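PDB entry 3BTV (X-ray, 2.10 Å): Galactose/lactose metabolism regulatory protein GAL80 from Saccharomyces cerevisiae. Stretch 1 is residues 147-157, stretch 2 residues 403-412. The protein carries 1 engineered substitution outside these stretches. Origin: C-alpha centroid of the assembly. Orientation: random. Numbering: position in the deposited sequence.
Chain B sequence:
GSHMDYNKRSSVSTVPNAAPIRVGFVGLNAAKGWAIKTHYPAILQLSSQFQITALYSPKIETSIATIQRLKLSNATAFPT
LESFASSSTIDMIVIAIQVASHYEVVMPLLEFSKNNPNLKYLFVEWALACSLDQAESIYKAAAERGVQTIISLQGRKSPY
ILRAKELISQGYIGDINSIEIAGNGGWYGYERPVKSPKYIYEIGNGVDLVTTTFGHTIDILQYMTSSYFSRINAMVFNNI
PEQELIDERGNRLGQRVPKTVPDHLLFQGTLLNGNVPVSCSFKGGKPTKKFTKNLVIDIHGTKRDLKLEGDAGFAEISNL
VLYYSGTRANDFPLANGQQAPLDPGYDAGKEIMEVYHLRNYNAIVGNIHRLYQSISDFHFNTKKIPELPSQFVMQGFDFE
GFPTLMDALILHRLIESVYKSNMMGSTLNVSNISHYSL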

# COMPACT_ATOMS: atom_id res chain seq x y z
N VAL B 147 36.15 11.92 15.16
CA VAL B 147 36.37 10.76 14.29
C VAL B 147 35.36 10.70 13.16
O VAL B 147 34.23 11.17 13.30
N GLN B 148 35.77 10.12 12.04
CA GLN B 148 34.83 9.84 10.97
C GLN B 148 34.02 8.62 11.37
O GLN B 148 34.57 7.63 11.85
N THR B 149 32.70 8.70 11.17
CA THR B 149 31.82 7.62 11.58
C THR B 149 31.24 6.87 10.39
O THR B 149 31.05 7.43 9.30
N ILE B 150 30.96 5.59 10.60
CA ILE B 150 30.29 4.76 9.60
C ILE B 150 29.12 4.04 10.27
O ILE B 150 29.25 3.55 11.39
N ILE B 151 27.97 4.00 9.59
CA ILE B 151 26.86 3.17 10.05
C ILE B 151 26.68 2.02 9.05
O ILE B 151 26.81 2.23 7.84
N SER B 152 26.39 0.83 9.55
CA SER B 152 26.18 -0.33 8.69
C SER B 152 24.81 -0.33 8.00
O SER B 152 23.97 -1.19 8.26
N LEU B 153 24.59 0.64 7.11
CA LEU B 153 23.42 0.60 6.22
C LEU B 153 23.90 -0.00 4.89
O LEU B 153 23.85 0.64 3.84
N GLN B 154 24.37 -1.24 4.97
CA GLN B 154 25.09 -1.87 3.86
C GLN B 154 24.22 -2.11 2.64
O GLN B 154 24.72 -2.54 1.59
N GLY B 155 22.93 -1.84 2.77
CA GLY B 155 22.00 -1.93 1.65
C GLY B 155 22.36 -0.91 0.59
O GLY B 155 22.15 -1.12 -0.61
N ARG B 156 22.90 0.21 1.03
CA ARG B 156 23.33 1.25 0.11
C ARG B 156 24.48 0.77 -0.79
O ARG B 156 24.82 1.43 -1.77
N LYS B 157 25.07 -0.38 -0.45
CA LYS B 157 26.21 -0.94 -1.18
C LYS B 157 25.84 -2.17 -2.00
O LYS B 157 26.69 -2.79 -2.62
N PRO B 403 27.68 5.59 4.29
CA PRO B 403 26.79 6.27 5.23
C PRO B 403 27.45 6.39 6.59
O PRO B 403 28.21 5.51 7.00
N THR B 404 27.14 7.47 7.29
CA THR B 404 27.77 7.78 8.56
C THR B 404 26.72 7.78 9.65
O THR B 404 25.54 7.55 9.41
N LEU B 405 27.15 8.08 10.87
CA LEU B 405 26.23 8.20 11.99
C LEU B 405 25.19 9.31 11.78
O LEU B 405 24.11 9.28 12.38
N MET B 406 25.50 10.29 10.93
CA MET B 406 24.51 11.31 10.61
C MET B 406 23.38 10.73 9.76
O MET B 406 22.21 11.05 9.95
N ASP B 407 23.74 9.88 8.81
CA ASP B 407 22.74 9.17 8.03
C ASP B 407 21.90 8.30 8.96
O ASP B 407 20.69 8.21 8.83
N ALA B 408 22.56 7.66 9.93
CA ALA B 408 21.84 6.88 10.94
C ALA B 408 20.88 7.76 11.73
O ALA B 408 19.73 7.39 11.95
N LEU B 409 21.36 8.92 12.15
CA LEU B 409 20.56 9.83 12.98
C LEU B 409 19.28 10.25 12.25
O LEU B 409 18.19 10.18 12.80
N ILE B 410 19.43 10.66 11.00
CA ILE B 410 18.30 11.06 10.19
C ILE B 410 17.28 9.91 10.06
O ILE B 410 16.07 10.12 10.16
N LEU B 411 17.78 8.69 9.89
CA LEU B 411 16.90 7.53 9.82
C LEU B 411 16.17 7.34 11.16
O LEU B 411 14.97 7.07 11.20
N HIS B 412 16.91 7.49 12.26
CA HIS B 412 16.28 7.42 13.57
C HIS B 412 15.16 8.45 13.73
O HIS B 412 14.12 8.16 14.32

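What ties the strand to the start of the helix? Two hydrogen bonds do, both donated by backbone amides. Ile151 N gives its hydrogen to Pro403 O at 3.0 Å, nearly in line, so a strand amide is satisfied by the last carbonyl but one before the helix. Leu405 N then donates to Thr149 OG1 at 2.8 Å. An amide in the first turn of a helix has no carbonyl one turn back to bond with, and here a strand hydroxyl fills that need. Thr149 can reach because its CA-to-CB bond points toward the other stretch and chi1 is p, which also brings Thr149 OG1 to 3.2 Å from Leu405 CB. Softer CA-H...O contacts flank these bonds: Ile150 CA lies 3.4 Å from Pro403 O, and Thr404 CA lies 3.4 Å from Thr149 O.

How are other amides near the helix start satisfied? Thr404 and Asp407 serve two of them from within their own stretch. Thr404, at the N-cap with chi1 p, accepts from Met406 N through OG1 at 3.0 Å, and this OG1 also has a hydrogen-bonding partner elsewhere in the structure. In return, Asp407 in rotamer m turns back along the helix, and its OD2 accepts from Thr404 N at 2.8 Å. The main-chain ladder begins with Ala408 N donating to Thr404 O at 3.0 Å.

Which apolar side chains fill the space between the stretches? Pro403 is the most heavily covered residue, and its ring meets three side chains: Pro403 CB is 3.6 Å from Ile151 CG2, its CG is 4.0 Å from Leu153 CB, and the same CG is 3.6 Å from Arg156 CD. Ile151, chi1 t and chi2 p, points toward the helix and continues the packing, with CG1 3.6 Å from Ala408 CB and CB 4.1 Å from Leu405 CD1. Leu153, in the m,t rotamer, reaches farther along the helix, where its CD2 sits 3.8 Å from Leu411 CD2. Ile150, by contrast, points away overall, and Ser152 points away and makes no contact.

How does Arg156 meet the acid on the helix? It does so by charge and through a water rather than by a direct hydrogen bond. With chi1 m and the next two angles t, the side chain extends past Pro403 and brings Arg156 NH1 to 3.9 Å from Asp407 OD1. This is a long salt bridge: the oxygen lies well out of the guanidinium plane, and no N-H points at it. Water 1 supplies the directed link, accepting from Arg156 NH2 at 3.1 Å and donating to Asp407 OD1 at 2.6 Å. OD2 of Asp407 accepts from the Thr404 amide and OD1 from the water, and both oxygens, like NE, NH1 and NH2 of Arg156, also have hydrogen-bonding partners elsewhere in the structure.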

# COMPACT_ATOMS: atom_id res chain seq x y z
CB VAL B 147 36.30 9.43 15.08
CG1 VAL B 147 37.48 9.34 16.06
CG2 VAL B 147 34.97 9.32 15.81
CB GLN B 148 35.55 9.56 9.65
CG GLN B 148 34.63 9.09 8.55
CD GLN B 148 33.70 10.19 8.06
OE1 GLN B 148 32.48 10.11 8.22
NE2 GLN B 148 34.29 11.21 7.46
CB THR B 149 30.67 8.12 12.48
OG1 THR B 149 29.73 8.84 11.69
CG2 THR B 149 31.20 9.01 13.60
CB ILE B 150 31.25 3.72 8.99
CG1 ILE B 150 32.54 4.38 8.50
CG2 ILE B 150 30.59 2.95 7.84
CD1 ILE B 150 33.80 4.02 9.32
CB ILE B 151 25.53 3.96 10.17
CG1 ILE B 151 24.44 3.12 10.84
CG2 ILE B 151 25.04 4.44 8.81
CD1 ILE B 151 24.64 2.96 12.37
CB SER B 152 26.36 -1.62 9.47
OG SER B 152 26.47 -2.72 8.58
CB LEU B 153 22.83 2.00 6.03
CG LEU B 153 22.11 2.60 7.26
CD1 LEU B 153 21.70 4.05 7.04
CD2 LEU B 153 20.88 1.77 7.64
CB GLN B 154 25.74 -3.18 4.32
CG GLN B 154 24.78 -4.35 4.36
CD GLN B 154 23.82 -4.27 5.52
OE1 GLN B 154 24.18 -3.82 6.61
NE2 GLN B 154 22.59 -4.71 5.30
CB ARG B 156 23.78 2.50 0.88
CG ARG B 156 22.68 3.18 1.68
CD ARG B 156 23.19 4.45 2.38
NE ARG B 156 22.07 5.31 2.76
CZ ARG B 156 22.12 6.63 2.77
NH1 ARG B 156 23.23 7.26 2.42
NH2 ARG B 156 21.04 7.33 3.11
CB LYS B 157 27.34 -1.34 -0.22
CG LYS B 157 28.10 -0.17 0.38
CD LYS B 157 28.66 0.77 -0.69
CE LYS B 157 29.10 2.08 -0.05
NZ LYS B 157 29.38 3.18 -1.02
CB PRO B 403 25.58 5.32 5.33
CG PRO B 403 25.96 4.07 4.61
CD PRO B 403 27.37 4.16 4.16
CB THR B 404 28.38 9.18 8.51
OG1 THR B 404 27.32 10.15 8.50
CG2 THR B 404 29.20 9.35 7.26
CB LEU B 405 27.00 8.40 13.30
CG LEU B 405 27.20 7.14 14.16
CD1 LEU B 405 27.43 5.88 13.32
CD2 LEU B 405 28.34 7.35 15.14
CB MET B 406 25.14 12.49 9.88
CG MET B 406 24.10 13.51 9.45
SD MET B 406 23.13 14.09 10.87
CE MET B 406 24.28 15.18 11.65
CB ASP B 407 23.40 8.33 6.94
CG ASP B 407 24.11 9.18 5.89
OD1 ASP B 407 23.42 9.94 5.18
OD2 ASP B 407 25.35 9.10 5.79
CB ALA B 408 22.83 6.20 11.90
CB LEU B 409 21.40 11.04 13.38
CG LEU B 409 20.78 12.03 14.36
CD1 LEU B 409 20.39 11.32 15.64
CD2 LEU B 409 21.77 13.16 14.63
CB ILE B 410 18.78 11.53 8.80
CG1 ILE B 410 19.53 12.85 8.93
CG2 ILE B 410 17.60 11.62 7.81
CD1 ILE B 410 20.43 13.17 7.75
CB LEU B 411 17.72 6.28 9.48
CG LEU B 411 16.94 4.99 9.22
CD1 LEU B 411 15.80 5.24 8.25
CD2 LEU B 411 17.88 3.90 8.68
CB HIS B 412 17.30 7.59 14.70
CG HIS B 412 17.84 6.30 15.22
ND1 HIS B 412 17.06 5.38 15.88
CD2 HIS B 412 19.09 5.78 15.17
CE1 HIS B 412 17.80 4.34 16.22
NE2 HIS B 412 19.03 4.55 15.80
O HOH W 1 20.90 10.15 4.39